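Local coordinates for protein D-alanyl-D-alanine carboxypeptidase (Streptococcus pneumoniae R6, PDB 1XP4) that probably trims the terminal D-alanine from the peptide stems of cell-wall precursors, acting as a serine-type D-Ala-D-Ala carboxypeptidase in peptidoglycan synthesis, at residues 283-286 with 287-290; 121-124 with 125-128. One frame throughout, in Å; residues are numbered along the deposited sequence.

Interaction 1 of 2, residues 283-286 with 287-290; sequences IVQQ and GDAY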
ATOM      1  N   ILE A 283       2.691  -1.420  25.222  1.00 35.98           N
ATOM      2  CA  ILE A 283       1.749  -1.624  26.318  1.00 34.52           C
ATOM      3  C   ILE A 283       1.827  -3.006  26.951  1.00 35.83           C
ATOM      4  O   ILE A 283       1.624  -3.149  28.154  1.00 37.53           O
ATOM      5  CB  ILE A 283       0.287  -1.381  25.868  1.00 31.28           C
ATOM      6  CG1 ILE A 283      -0.077  -2.320  24.715  1.00 28.88           C
ATOM      7  CG2 ILE A 283       0.102   0.076  25.489  1.00 29.42           C
ATOM      8  CD1 ILE A 283      -1.554  -2.311  24.356  1.00 24.28           C
ATOM      9  N   VAL A 284       2.100  -4.024  26.142  1.00 36.38           N
ATOM     10  CA  VAL A 284       2.206  -5.382  26.656  1.00 37.41           C
ATOM     11  C   VAL A 284       3.490  -6.013  26.147  1.00 38.62           C
ATOM     12  O   VAL A 284       3.872  -5.844  24.989  1.00 40.00           O
ATOM     13  CB  VAL A 284       1.000  -6.261  26.236  1.00 36.53           C
ATOM     14  CG1 VAL A 284       1.107  -7.643  26.875  1.00 33.70           C
ATOM     15  CG2 VAL A 284      -0.294  -5.594  26.657  1.00 36.69           C
ATOM     16  N   GLN A 285       4.154  -6.737  27.038  1.00 40.39           N
ATOM     17  CA  GLN A 285       5.409  -7.398  26.738  1.00 40.16           C
ATOM     18  C   GLN A 285       5.121  -8.840  26.364  1.00 40.29           C
ATOM     19  O   GLN A 285       4.212  -9.464  26.914  1.00 40.92           O
ATOM     20  CB  GLN A 285       6.297  -7.365  27.977  1.00 41.31           C
ATOM     21  CG  GLN A 285       7.760  -7.122  27.719  1.00 46.04           C
ATOM     22  CD  GLN A 285       8.221  -5.816  28.333  1.00 50.25           C
ATOM     23  OE1 GLN A 285       7.591  -5.302  29.267  1.00 49.79           O
ATOM     24  NE2 GLN A 285       9.330  -5.272  27.824  1.00 50.96           N
ATOM     25  N   GLN A 286       5.895  -9.371  25.428  1.00 38.70           N
ATOM     26  CA  GLN A 286       5.717 -10.748  25.012  1.00 37.19           C
ATOM     27  C   GLN A 286       5.831 -11.648  26.234  1.00 35.76           C
ATOM     28  O   GLN A 286       6.706 -11.451  27.074  1.00 38.36           O
ATOM     29  CB  GLN A 286       6.786 -11.120  23.992  1.00 38.85           C
ATOM     30  CG  GLN A 286       6.859 -12.595  23.687  1.00 40.67           C
ATOM     31  CD  GLN A 286       7.980 -12.909  22.733  1.00 42.53           C
ATOM     32  OE1 GLN A 286       9.141 -12.596  23.002  1.00 45.66           O
ATOM     33  NE2 GLN A 286       7.644 -13.528  21.605  1.00 43.60           N
ATOM     34  N   GLY A 287       4.934 -12.628  26.327  1.00 34.54           N
ATOM     35  CA  GLY A 287       4.932 -13.557  27.444  1.00 30.13           C
ATOM     36  C   GLY A 287       4.055 -13.111  28.595  1.00 28.70           C
ATOM     37  O   GLY A 287       3.641 -13.922  29.424  1.00 27.86           O
ATOM     38  N   ASP A 288       3.759 -11.816  28.644  1.00 29.02           N
ATOM     39  CA  ASP A 288       2.932 -11.270  29.710  1.00 29.69           C
ATOM     40  C   ASP A 288       1.436 -11.242  29.416  1.00 30.09           C
ATOM     41  O   ASP A 288       0.966 -11.701  28.379  1.00 30.48           O
ATOM     42  CB  ASP A 288       3.414  -9.867  30.069  1.00 30.17           C
ATOM     43  CG  ASP A 288       4.787  -9.875  30.701  1.00 34.11           C
ATOM     44  OD1 ASP A 288       5.298 -10.974  30.999  1.00 37.15           O
ATOM     45  OD2 ASP A 288       5.355  -8.783  30.909  1.00 37.75           O
ATOM     46  N   ALA A 289       0.713 -10.682  30.371  1.00 29.93           N
ATOM     47  CA  ALA A 289      -0.700 -10.574  30.322  1.00 31.28           C
ATOM     48  C   ALA A 289      -1.164  -9.155  30.606  1.00 33.02           C
ATOM     49  O   ALA A 289      -0.723  -8.526  31.569  1.00 33.42           O
ATOM     50  CB  ALA A 289      -1.328 -11.528  31.328  1.00 27.03           C
ATOM     51  N   TYR A 290      -2.060  -8.694  29.749  1.00 20.00           N
ATOM     52  CA  TYR A 290      -2.577  -7.341  29.967  1.00 20.00           C
ATOM     53  C   TYR A 290      -3.865  -7.351  30.775  1.00 20.00           C
ATOM     54  O   TYR A 290      -4.968  -7.293  30.218  1.00 20.00           O
ATOM     55  CB  TYR A 290      -2.722  -6.579  28.647  1.00 20.00           C
ATOM     56  CG  TYR A 290      -3.361  -5.207  28.826  1.00 20.00           C
ATOM     57  CD1 TYR A 290      -4.670  -5.109  29.269  1.00 20.00           C
ATOM     58  CD2 TYR A 290      -2.680  -4.032  28.536  1.00 20.00           C
ATOM     59  CE1 TYR A 290      -5.286  -3.881  29.420  1.00 20.00           C
ATOM     60  CE2 TYR A 290      -3.286  -2.798  28.683  1.00 20.00           C
ATOM     61  CZ  TYR A 290      -4.589  -2.729  29.126  1.00 20.00           C
ATOM     62  OH  TYR A 290      -5.192  -1.503  29.295  1.00 20.00           O
TER

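Interaction 2 of 2, residues 121-124 with 125-128; sequences KDFV and DMMR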
ATOM      1  N   LYS A 121      -8.699  -4.059 -21.624  1.00 15.88           N
ATOM      2  CA  LYS A 121     -10.090  -3.850 -21.245  1.00 17.78           C
ATOM      3  C   LYS A 121     -10.553  -4.823 -20.175  1.00 19.31           C
ATOM      4  O   LYS A 121     -11.118  -4.417 -19.159  1.00 19.19           O
ATOM      5  CB  LYS A 121     -11.027  -3.998 -22.436  1.00 18.66           C
ATOM      6  CG  LYS A 121     -12.475  -3.881 -21.988  1.00 24.16           C
ATOM      7  CD  LYS A 121     -13.488  -4.290 -23.044  1.00 27.75           C
ATOM      8  CE  LYS A 121     -14.920  -4.165 -22.491  1.00 24.78           C
ATOM      9  NZ  LYS A 121     -15.132  -4.977 -21.261  1.00 18.76           N
ATOM     10  N   ASP A 122     -10.351  -6.113 -20.422  1.00 19.58           N
ATOM     11  CA  ASP A 122     -10.759  -7.118 -19.453  1.00 19.95           C
ATOM     12  C   ASP A 122     -10.011  -6.862 -18.159  1.00 18.52           C
ATOM     13  O   ASP A 122     -10.595  -6.934 -17.076  1.00 18.43           O
ATOM     14  CB  ASP A 122     -10.456  -8.531 -19.964  1.00 22.73           C
ATOM     15  CG  ASP A 122     -11.271  -8.890 -21.201  1.00 26.97           C
ATOM     16  OD1 ASP A 122     -12.505  -8.695 -21.180  1.00 26.18           O
ATOM     17  OD2 ASP A 122     -10.682  -9.373 -22.194  1.00 30.68           O
ATOM     18  N   PHE A 123      -8.723  -6.546 -18.269  1.00 15.91           N
ATOM     19  CA  PHE A 123      -7.934  -6.270 -17.075  1.00 15.80           C
ATOM     20  C   PHE A 123      -8.554  -5.110 -16.279  1.00 13.11           C
ATOM     21  O   PHE A 123      -8.634  -5.167 -15.050  1.00 10.74           O
ATOM     22  CB  PHE A 123      -6.482  -5.935 -17.433  1.00 14.31           C
ATOM     23  CG  PHE A 123      -5.548  -6.041 -16.269  1.00 12.70           C
ATOM     24  CD1 PHE A 123      -5.050  -7.277 -15.872  1.00 14.51           C
ATOM     25  CD2 PHE A 123      -5.199  -4.915 -15.535  1.00 13.67           C
ATOM     26  CE1 PHE A 123      -4.217  -7.391 -14.756  1.00 12.24           C
ATOM     27  CE2 PHE A 123      -4.368  -5.017 -14.416  1.00 13.62           C
ATOM     28  CZ  PHE A 123      -3.876  -6.260 -14.029  1.00 12.30           C
ATOM     29  N   VAL A 124      -8.995  -4.066 -16.978  1.00 10.59           N
ATOM     30  CA  VAL A 124      -9.617  -2.928 -16.307  1.00 11.55           C
ATOM     31  C   VAL A 124     -10.870  -3.363 -15.539  1.00 13.63           C
ATOM     32  O   VAL A 124     -11.115  -2.909 -14.416  1.00 13.36           O
ATOM     33  CB  VAL A 124     -10.002  -1.804 -17.301  1.00 10.59           C
ATOM     34  CG1 VAL A 124     -10.841  -0.744 -16.581  1.00  9.79           C
ATOM     35  CG2 VAL A 124      -8.734  -1.162 -17.893  1.00  7.81           C
ATOM     36  N   ASP A 125     -11.663  -4.244 -16.139  1.00 14.11           N
ATOM     37  CA  ASP A 125     -12.855  -4.717 -15.468  1.00 14.82           C
ATOM     38  C   ASP A 125     -12.421  -5.448 -14.209  1.00 17.46           C
ATOM     39  O   ASP A 125     -13.117  -5.427 -13.190  1.00 17.43           O
ATOM     40  CB  ASP A 125     -13.656  -5.644 -16.379  1.00 17.45           C
ATOM     41  CG  ASP A 125     -14.261  -4.914 -17.572  1.00 20.55           C
ATOM     42  OD1 ASP A 125     -14.663  -3.738 -17.421  1.00 19.78           O
ATOM     43  OD2 ASP A 125     -14.348  -5.524 -18.658  1.00 24.32           O
HETATM   44  N   MSE A 126     -11.263  -6.092 -14.276  1.00 17.99           N
HETATM   45  CA  MSE A 126     -10.751  -6.804 -13.120  1.00 18.85           C
HETATM   46  C   MSE A 126     -10.369  -5.803 -12.040  1.00 21.14           C
HETATM   47  O   MSE A 126     -10.661  -6.013 -10.859  1.00 23.73           O
HETATM   48  CB  MSE A 126      -9.535  -7.657 -13.498  1.00 20.52           C
HETATM   49  CG  MSE A 126      -9.883  -8.986 -14.150  1.00 21.46           C
HETATM   50 SE   MSE A 126      -8.346 -10.041 -14.668  1.00 29.50          SE
HETATM   51  CE  MSE A 126      -7.501 -10.213 -12.943  1.00 25.50           C
HETATM   52  N   MSE A 127      -9.720  -4.707 -12.425  1.00 20.54           N
HETATM   53  CA  MSE A 127      -9.341  -3.736 -11.412  1.00 20.61           C
HETATM   54  C   MSE A 127     -10.553  -2.973 -10.885  1.00 19.53           C
HETATM   55  O   MSE A 127     -10.544  -2.482  -9.750  1.00 20.20           O
HETATM   56  CB  MSE A 127      -8.224  -2.790 -11.916  1.00 20.50           C
HETATM   57  CG  MSE A 127      -8.196  -2.475 -13.399  1.00 21.08           C
HETATM   58 SE   MSE A 127      -6.463  -1.785 -14.047  1.00 22.14          SE
HETATM   59  CE  MSE A 127      -6.218  -0.283 -12.852  1.00 22.58           C
ATOM     60  N   ARG A 128     -11.613  -2.893 -11.685  1.00 16.96           N
ATOM     61  CA  ARG A 128     -12.823  -2.217 -11.226  1.00 14.48           C
ATOM     62  C   ARG A 128     -13.479  -3.097 -10.170  1.00 13.35           C
ATOM     63  O   ARG A 128     -14.027  -2.608  -9.183  1.00 13.13           O
ATOM     64  CB  ARG A 128     -13.806  -1.996 -12.376  1.00 10.66           C
ATOM     65  CG  ARG A 128     -13.364  -0.957 -13.367  1.00 15.40           C
ATOM     66  CD  ARG A 128     -14.383  -0.741 -14.468  1.00 15.35           C
ATOM     67  NE  ARG A 128     -13.956   0.319 -15.378  1.00 19.83           N
ATOM     68  CZ  ARG A 128     -14.679   0.761 -16.402  1.00 20.53           C
ATOM     69  NH1 ARG A 128     -15.870   0.232 -16.645  1.00 20.87           N
ATOM     70  NH2 ARG A 128     -14.214   1.732 -17.185  1.00 18.67           N
TER
HETATM   71  O   HOH W   1     -14.385  -8.319 -19.012  1.00 11.77           O

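Interaction 1 of 2, residues 283-286 with 287-290
A type II beta turn running from Gln-285 to Asp-288 reverses the chain just beyond strand 278-284, and its closing bond joins Asp-288 N to Gln-285 O at 3.0 Å. Gln-286 and Gly-287 fill the two corners; Gly-287 has the positive phi (91°) usual for the third residue of a type II turn. The end-to-end directions of 283-286 and 287-290 then differ by 153°, close to a full reversal.

Within the C-terminal domain of the penicillin-binding protein 5 family, this turn follows a classic beta bulge: Ile-283 and Val-284 both face Ile-313 of the partner strand 313-318. Backbone hydrogen bonds link each of the two to Ile-313, which is the evidence for the bulge. Gln-286 N bonds to Asp-312 OD1, and backbone bonds from Gly-287 and Asp-288 to Ala-309 tie the returning limb to the same region.

Before and after the turn, Val-284 and Tyr-290 meet, their side chains crossing at about a right angle. The branch used is CG2 of Val-284, 3.3 Å from Tyr-290 CB and 3.4 Å from Tyr-290 CD2, and the methyl sits at the ring edge, near its plane. In Val-284 it is CG1 that stands anti to the backbone N (chi1 -176°), and this turns CG2 toward the tyrosine. Leu-349 of strand 345-350 touches both side chains, and Val-284 is buried, whereas Tyr-290 remains partly exposed and also touches Gln-328. At the exposed end of the turn, Asp-288 folds its carboxylate back beside the opposite limb, OD2 lying 3.4 Å from CB of Gln-285.

Interaction 2 of 2, residues 121-124 with 125-128
Lys-121 and Asp-125, one turn apart on helix 120-133, form a salt bridge, with NZ of the lysine 2.8 Å from OD2 of the aspartate. The ammonium approaches the syn lone pair of OD2. The lysine runs out straight from an anti chi1 and bends only at its last torsion (chi4 -57°), which brings NZ round to the carboxylate. A water donates to Asp-122 OD1, at 2.9 Å, and to Asp-125 OD2, bridging the two carboxylates; Asp-122 OD2 bonds to Ser-119 OG, just before the segment.

Backbone bonding holds the partners in place: the amides of Asp-125, Met-126, Met-127 and Arg-128 reach the carbonyls four residues earlier, Met-127 N to Phe-123 O at 2.9 Å. Elsewhere round the helix, Phe-123 meets two selenomethionines in Met-aromatic contacts. The side chains of Phe-123 and Met-127 cross at about a right angle, SE of Met-127 coming to 3.7 Å from CD2 of Phe-123; SE of Met-126 is 5.3 Å from the centroid of the Phe-123 ring. Both approaches are oblique, 72° and 46° off the ring normal respectively. CG1 of Val-124 packs 3.5 Å from NE of Arg-128, whose extended chain passes beside the valine.

Farther out, Tyr-157 gathers the polar side: its OH bonds to Asp-125 OD1, its ring makes a cation-pi contact with Arg-128, and Val-124 packs against it. Arg-128 NH2 bonds to Val-141 O. The side chain of Phe-123 reaches helices 44-57 and 106-117.

Asp-122 and Asp-125 probably carry like charges; the water's two donated bonds and the Lys-121 ammonium would ease their repulsion, consistent with an ionised Asp-125.

Interactions 1 and 2 are separate local contacts, in the C-terminal and carboxypeptidase regions respectively, on opposite sides of the chain's centre. Their centres lie 45 Å apart and their nearest atoms about 35 Å apart, so they do not touch. Interaction 2 is the one near the predicted catalytic residues: the side chain of Met-127 is about 8 Å from that of Lys-44, the proposed proton acceptor, and about 11 Å from that of Ser-41, the proposed acyl-ester nucleophile. It touches neither, but packs on Ile-46 of helix 44-57, which begins at Lys-44. Interaction 1 is remote from the proposed catalytic residues.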